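Local coordinates for arsenate Reductase (Corynebacterium glutamicum, PDB 3T38), which reduces arsenate to arsenite in a thioredoxin-dependent reaction and so helps the bacterium to survive arsenic stress, at the interface of chains A and B. Sequence-based numbering; all coordinates share one arbitrary frame. Chains: chain A/B, Arsenate Reductase.

Contact 1: the interface of chains A and B. Residues chain A 164-167; chain B 46-47, 50-51.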
# COMPACT_ATOMS: atom_id res chain seq x y z
N ASP A 164 12.04 11.17 -2.13
CA ASP A 164 12.00 10.55 -3.45
C ASP A 164 11.22 9.23 -3.40
O ASP A 164 11.81 8.15 -3.43
CB ASP A 164 13.45 10.35 -3.98
CG ASP A 164 13.51 9.84 -5.44
OD1 ASP A 164 12.46 9.82 -6.13
OD2 ASP A 164 14.62 9.45 -5.90
N VAL A 165 9.89 9.31 -3.32
CA VAL A 165 9.05 8.10 -3.26
C VAL A 165 8.14 7.95 -4.49
O VAL A 165 7.33 7.01 -4.56
CB VAL A 165 8.10 8.10 -2.05
CG1 VAL A 165 8.90 8.11 -0.69
CG2 VAL A 165 7.10 9.25 -2.18
N CYS A 166 8.21 8.93 -5.39
CA CYS A 166 7.20 9.04 -6.40
C CYS A 166 7.81 8.79 -7.77
O CYS A 166 8.72 9.48 -8.13
CB CYS A 166 6.47 10.40 -6.34
SG CYS A 166 5.15 10.41 -7.58
N PRO A 167 7.32 7.77 -8.51
CA PRO A 167 7.94 7.57 -9.83
C PRO A 167 7.70 8.74 -10.78
O PRO A 167 6.65 9.40 -10.72
CB PRO A 167 7.28 6.26 -10.37
CG PRO A 167 6.09 6.00 -9.46
CD PRO A 167 6.55 6.59 -8.09
N ALA B 46 8.55 1.69 -2.58
CA ALA B 46 9.12 3.06 -2.62
C ALA B 46 8.69 3.95 -1.43
O ALA B 46 9.49 4.74 -0.92
CB ALA B 46 8.76 3.76 -3.94
N ARG B 47 7.42 3.85 -1.01
CA ARG B 47 6.92 4.69 0.10
C ARG B 47 7.83 4.57 1.35
O ARG B 47 8.10 5.55 2.01
CB ARG B 47 5.46 4.39 0.47
CG ARG B 47 4.40 4.91 -0.54
CD ARG B 47 2.92 4.70 -0.10
NE ARG B 47 2.56 3.29 -0.11
CZ ARG B 47 2.68 2.52 0.95
NH1 ARG B 47 3.10 3.09 2.09
NH2 ARG B 47 2.37 1.23 0.88
N LYS B 50 12.11 4.25 -0.21
CA LYS B 50 12.50 5.29 -1.18
C LYS B 50 12.92 4.65 -2.52
O LYS B 50 13.21 3.45 -2.57
CB LYS B 50 13.60 6.27 -0.62
CG LYS B 50 13.09 7.39 0.35
CD LYS B 50 12.11 6.84 1.43
CE LYS B 50 11.27 7.93 2.17
NZ LYS B 50 9.94 7.33 2.75
N ILE B 51 12.87 5.43 -3.60
CA ILE B 51 13.36 4.97 -4.90
C ILE B 51 14.86 4.80 -4.83
O ILE B 51 15.62 5.73 -4.57
CB ILE B 51 12.98 5.90 -6.09
CG1 ILE B 51 11.45 5.89 -6.26
CG2 ILE B 51 13.69 5.42 -7.43
CD1 ILE B 51 10.90 7.16 -6.94

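Contact 2: the interface of chains A and B. Residues chain A 29-30, 32-33; chain B 30, 32-33, 36.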
# COMPACT_ATOMS: atom_id res chain seq x y z
N PHE A 29 -12.46 -2.86 -16.61
CA PHE A 29 -11.40 -3.60 -15.96
C PHE A 29 -11.88 -4.99 -15.68
O PHE A 29 -13.08 -5.17 -15.44
CB PHE A 29 -10.99 -2.92 -14.64
CG PHE A 29 -10.45 -1.54 -14.83
CD1 PHE A 29 -9.43 -1.30 -15.75
CD2 PHE A 29 -10.98 -0.47 -14.12
CE1 PHE A 29 -8.94 -0.03 -15.94
CE2 PHE A 29 -10.47 0.83 -14.29
CZ PHE A 29 -9.47 1.04 -15.19
N SER A 30 -10.94 -5.94 -15.71
CA SER A 30 -11.11 -7.30 -15.17
C SER A 30 -11.61 -7.25 -13.74
O SER A 30 -11.09 -6.44 -12.88
CB SER A 30 -9.78 -8.09 -15.17
OG SER A 30 -8.99 -7.81 -16.33
N GLU A 32 -11.06 -9.51 -11.63
CA GLU A 32 -9.93 -9.84 -10.78
C GLU A 32 -9.25 -8.56 -10.31
O GLU A 32 -8.96 -8.42 -9.14
CB GLU A 32 -8.93 -10.83 -11.45
CG GLU A 32 -8.52 -10.43 -12.85
CD GLU A 32 -7.83 -11.51 -13.65
OE1 GLU A 32 -6.69 -11.22 -14.14
OE2 GLU A 32 -8.44 -12.61 -13.81
N THR A 33 -9.05 -7.60 -11.22
CA THR A 33 -8.46 -6.31 -10.82
C THR A 33 -9.38 -5.56 -9.83
O THR A 33 -8.90 -5.13 -8.78
CB THR A 33 -8.08 -5.48 -12.06
OG1 THR A 33 -7.13 -6.22 -12.81
CG2 THR A 33 -7.48 -4.14 -11.70
N SER B 30 -5.09 -12.15 -15.91
CA SER B 30 -4.85 -11.28 -17.08
C SER B 30 -3.57 -10.43 -16.90
O SER B 30 -3.17 -10.11 -15.78
CB SER B 30 -6.04 -10.32 -17.28
OG SER B 30 -6.05 -9.32 -16.25
N GLU B 32 -3.46 -7.29 -17.44
CA GLU B 32 -3.89 -6.10 -16.73
C GLU B 32 -3.58 -6.22 -15.22
O GLU B 32 -2.83 -5.41 -14.67
CB GLU B 32 -5.37 -5.79 -17.03
CG GLU B 32 -6.04 -4.83 -16.04
CD GLU B 32 -7.55 -4.73 -16.25
OE1 GLU B 32 -8.31 -5.23 -15.38
OE2 GLU B 32 -7.99 -4.14 -17.28
N THR B 33 -4.10 -7.26 -14.58
CA THR B 33 -3.84 -7.51 -13.17
C THR B 33 -2.36 -7.63 -12.85
O THR B 33 -1.90 -7.07 -11.89
CB THR B 33 -4.51 -8.79 -12.74
OG1 THR B 33 -5.92 -8.66 -12.98
CG2 THR B 33 -4.22 -9.08 -11.26
N ARG B 36 -0.80 -4.24 -12.90
CA ARG B 36 -1.10 -3.47 -11.72
C ARG B 36 -0.27 -3.95 -10.54
O ARG B 36 0.36 -3.13 -9.90
CB ARG B 36 -2.58 -3.37 -11.42
CG ARG B 36 -3.36 -2.56 -12.47
CD ARG B 36 -3.18 -1.08 -12.28
NE ARG B 36 -2.07 -0.58 -13.05
CZ ARG B 36 -1.24 0.40 -12.70
NH1 ARG B 36 -1.36 1.03 -11.55
NH2 ARG B 36 -0.27 0.73 -13.54

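Contact 3: the interface of chains A and B. Residues chain A 36, 39-40; chain B 37, 70, 148-149, 152.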
# COMPACT_ATOMS: atom_id res chain seq x y z
N ARG A 36 -9.29 -7.08 -6.35
CA ARG A 36 -8.08 -6.69 -5.60
C ARG A 36 -8.14 -5.28 -5.15
O ARG A 36 -7.62 -4.92 -4.08
CB ARG A 36 -6.79 -6.83 -6.45
CG ARG A 36 -6.47 -8.28 -6.78
CD ARG A 36 -5.99 -9.01 -5.49
NE ARG A 36 -7.08 -9.57 -4.74
CZ ARG A 36 -7.08 -9.77 -3.42
NH1 ARG A 36 -6.05 -9.39 -2.67
NH2 ARG A 36 -8.14 -10.31 -2.84
N PHE A 39 -10.12 -5.13 -1.72
CA PHE A 39 -9.52 -5.78 -0.56
C PHE A 39 -8.13 -5.21 -0.26
O PHE A 39 -7.77 -5.08 0.93
CB PHE A 39 -9.43 -7.28 -0.70
CG PHE A 39 -10.78 -7.99 -0.54
CD1 PHE A 39 -11.58 -8.26 -1.66
CD2 PHE A 39 -11.22 -8.40 0.72
CE1 PHE A 39 -12.80 -8.89 -1.55
CE2 PHE A 39 -12.46 -9.07 0.84
CZ PHE A 39 -13.27 -9.30 -0.29
N GLU A 40 -7.35 -4.89 -1.31
CA GLU A 40 -6.04 -4.31 -1.12
C GLU A 40 -6.17 -2.92 -0.55
O GLU A 40 -5.39 -2.51 0.32
CB GLU A 40 -5.20 -4.33 -2.40
CG GLU A 40 -4.91 -5.75 -2.88
CD GLU A 40 -4.09 -6.61 -1.86
OE1 GLU A 40 -3.58 -6.08 -0.85
OE2 GLU A 40 -3.94 -7.83 -2.08
N TYR B 37 -0.22 -5.27 -10.31
CA TYR B 37 0.64 -5.87 -9.27
C TYR B 37 2.08 -5.36 -9.22
O TYR B 37 2.59 -5.02 -8.15
CB TYR B 37 0.63 -7.41 -9.38
CG TYR B 37 -0.34 -7.97 -8.40
CD1 TYR B 37 0.06 -8.27 -7.11
CD2 TYR B 37 -1.69 -8.12 -8.71
CE1 TYR B 37 -0.83 -8.72 -6.15
CE2 TYR B 37 -2.60 -8.58 -7.76
CZ TYR B 37 -2.16 -8.89 -6.47
OH TYR B 37 -3.02 -9.36 -5.47
N LEU B 70 -2.03 -15.11 -4.18
CA LEU B 70 -3.35 -14.89 -4.73
C LEU B 70 -3.84 -16.14 -5.49
O LEU B 70 -5.00 -16.55 -5.34
CB LEU B 70 -3.33 -13.68 -5.69
CG LEU B 70 -4.68 -13.20 -6.23
CD1 LEU B 70 -5.72 -12.87 -5.10
CD2 LEU B 70 -4.51 -12.00 -7.17
N ASP B 148 -3.48 -7.89 1.20
CA ASP B 148 -4.60 -8.78 1.41
C ASP B 148 -4.27 -10.16 0.91
O ASP B 148 -4.62 -11.12 1.57
CB ASP B 148 -5.88 -8.27 0.77
CG ASP B 148 -7.01 -9.22 0.94
OD1 ASP B 148 -7.49 -9.34 2.09
OD2 ASP B 148 -7.41 -9.86 -0.05
N ASP B 149 -3.58 -10.25 -0.22
CA ASP B 149 -3.45 -11.53 -0.94
C ASP B 149 -2.71 -12.55 -0.06
O ASP B 149 -3.09 -13.72 0.03
CB ASP B 149 -2.75 -11.35 -2.33
CG ASP B 149 -1.67 -10.30 -2.29
OD1 ASP B 149 -0.97 -10.25 -1.25
OD2 ASP B 149 -1.54 -9.50 -3.24
N ARG B 152 -5.15 -13.93 2.54
CA ARG B 152 -6.12 -14.86 1.94
C ARG B 152 -5.54 -16.24 1.72
O ARG B 152 -6.23 -17.27 1.82
CB ARG B 152 -6.47 -14.35 0.54
CG ARG B 152 -7.70 -13.68 0.47
CD ARG B 152 -7.89 -12.99 -0.83
NE ARG B 152 -9.02 -12.12 -0.55
CZ ARG B 152 -10.26 -12.41 -0.93
NH1 ARG B 152 -10.51 -13.46 -1.70
NH2 ARG B 152 -11.24 -11.59 -0.56

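Contact 1: the interface of chains A and B
A loop of the low-molecular-weight phosphatase fold, A:Asp164 to A:Pro167, lies between strands 156-159 and 173-176 and meets the C-terminal end of helix 31-49 of chain B together with the residues that follow it. Thioredoxin-coupled arsenate reductases of this fold use cysteines in this region, and A:Cys166 is probably one of the cysteines of the redox relay that starts at the P-loop nucleophile. The contact centres on a backbone bond: the amide N of B:Ile51 donates to the carbonyl O of A:Asp164 at 2.9 Å. Around that bond the side chains of the same two residues cross at about a right angle. B:Ile51 sends CG1 out anti to its carbonyl carbon (chi1 -65°), and its terminal CD1 meets both OD1 of A:Asp164 and the carbonyl O of A:Cys166, 3.4 Å from the latter. A:Val165 puts its CG1 branch against the helix end, 3.4 Å from the carbonyl O of B:Ala46. The chain of B:Lys50 runs alongside A:Val165, pointing the same way, with CE 3.7 Å from CG1. Bent at chi2 (46°), B:Lys50 returns its ammonium NZ to the carbonyl O of B:Arg47 at 2.7 Å, which holds its aliphatic part beside the valine.

Contact 2: the interface of chains A and B
The ring of A:Phe29 receives the carboxylate of B:Glu32 at its edge, in plane, where OE2 lies 3.5 Å from CD1; ring and carboxylate planes stand 78° apart. The other oxygen of that carboxylate, OE1, gathers three donors of chain A at the start of helix 31-49. The backbone N of A:Ser30 comes on the syn side at 2.7 Å, the hydroxyl OG of A:Ser30 from above the carboxylate plane, and OG1 of A:Thr33 on the anti lone pair. The exchange is mutual: OE1 of A:Glu32 takes N of B:Ser30 on its syn lone pair at 2.6 Å, OG of B:Ser30 from above the plane, and OG1 of B:Thr33 on its anti lone pair. The two glutamates reach their nests by different side-chain rotations: B:Glu32 swings CG anti to its backbone N (chi1 163°), whereas A:Glu32 tucks CG between its backbone N and carbonyl carbon (chi1 49°). If both are ionised, the carboxylates, with OE1 of A:Glu32 and OE1 of B:Glu32 6.3 Å apart, would repel; the surrounding donors and helix starts may offset this. The two threonine hydroxyl hydrogens cannot serve both carboxylates and each other at once, so the bonds may alternate or a carboxylate may share a proton. The threonines slide past each other in opposite directions, OG1 of A:Thr33 hydrogen-bonded to OG1 of B:Thr33 at 2.7 Å.

Contact 3: the interface of chains A and B
This polar, two-fold-related interface joins helix 31-49 of chain A to helix 148-153 in the low-molecular-weight phosphatase-like part of chain B; by charge pairing and helix capping it holds the two copies together in the deposited assembly and may do so in solution. A:Arg36 crosses B:Asp148 at about a right angle and turns the end of its guanidinium to one oxygen, OD2, with NH1 at 3.0 Å and NH2 at 2.9 Å. The two groups are nearly coplanar, and bends at chi2 and chi3 (-71° and 88°) fold the arginine back toward A:Glu40, whose OE2 also takes NH1. OD2 of B:Asp148 gains a third donor on its syn lone pair, NE of B:Arg152, at 2.8 Å. Two guanidinium groups thus share one carboxylate, their planes 70° apart. B:Arg152 also sets NH2, modelled rather close, over the centre of the A:Phe39 ring in a cation-pi contact. CD1 of B:Leu70 lies on one face of the A:Arg36 guanidinium, toward its rim. A:Glu40 caps the start of helix 148-153 from the other chain: its OE1 accepts the backbone N of B:Asp148 at 2.7 Å, while OE2 has a weak bond from N of B:Asp149. B:Tyr37 steadies B:Asp149, its phenol OH bonded to OD2.

Helix 31-49, in one copy or the other, takes part in all three: its start lies in contact 2, its middle in contact 3 and its end in contact 1. By C-alpha centres, contacts 2 and 3 are about 12 Å apart, while contact 1 lies about 24 Å from contact 2 and 22 Å from contact 3. Through the two-fold each copy uses the whole length of this helix, reaching the loop with the probable redox cysteine Cys166 of the other copy. Thr33, Arg36, Tyr37 and Glu40, from contacts 2 and 3, also line the site of an oxidised dithiothreitol, probably from the buffer.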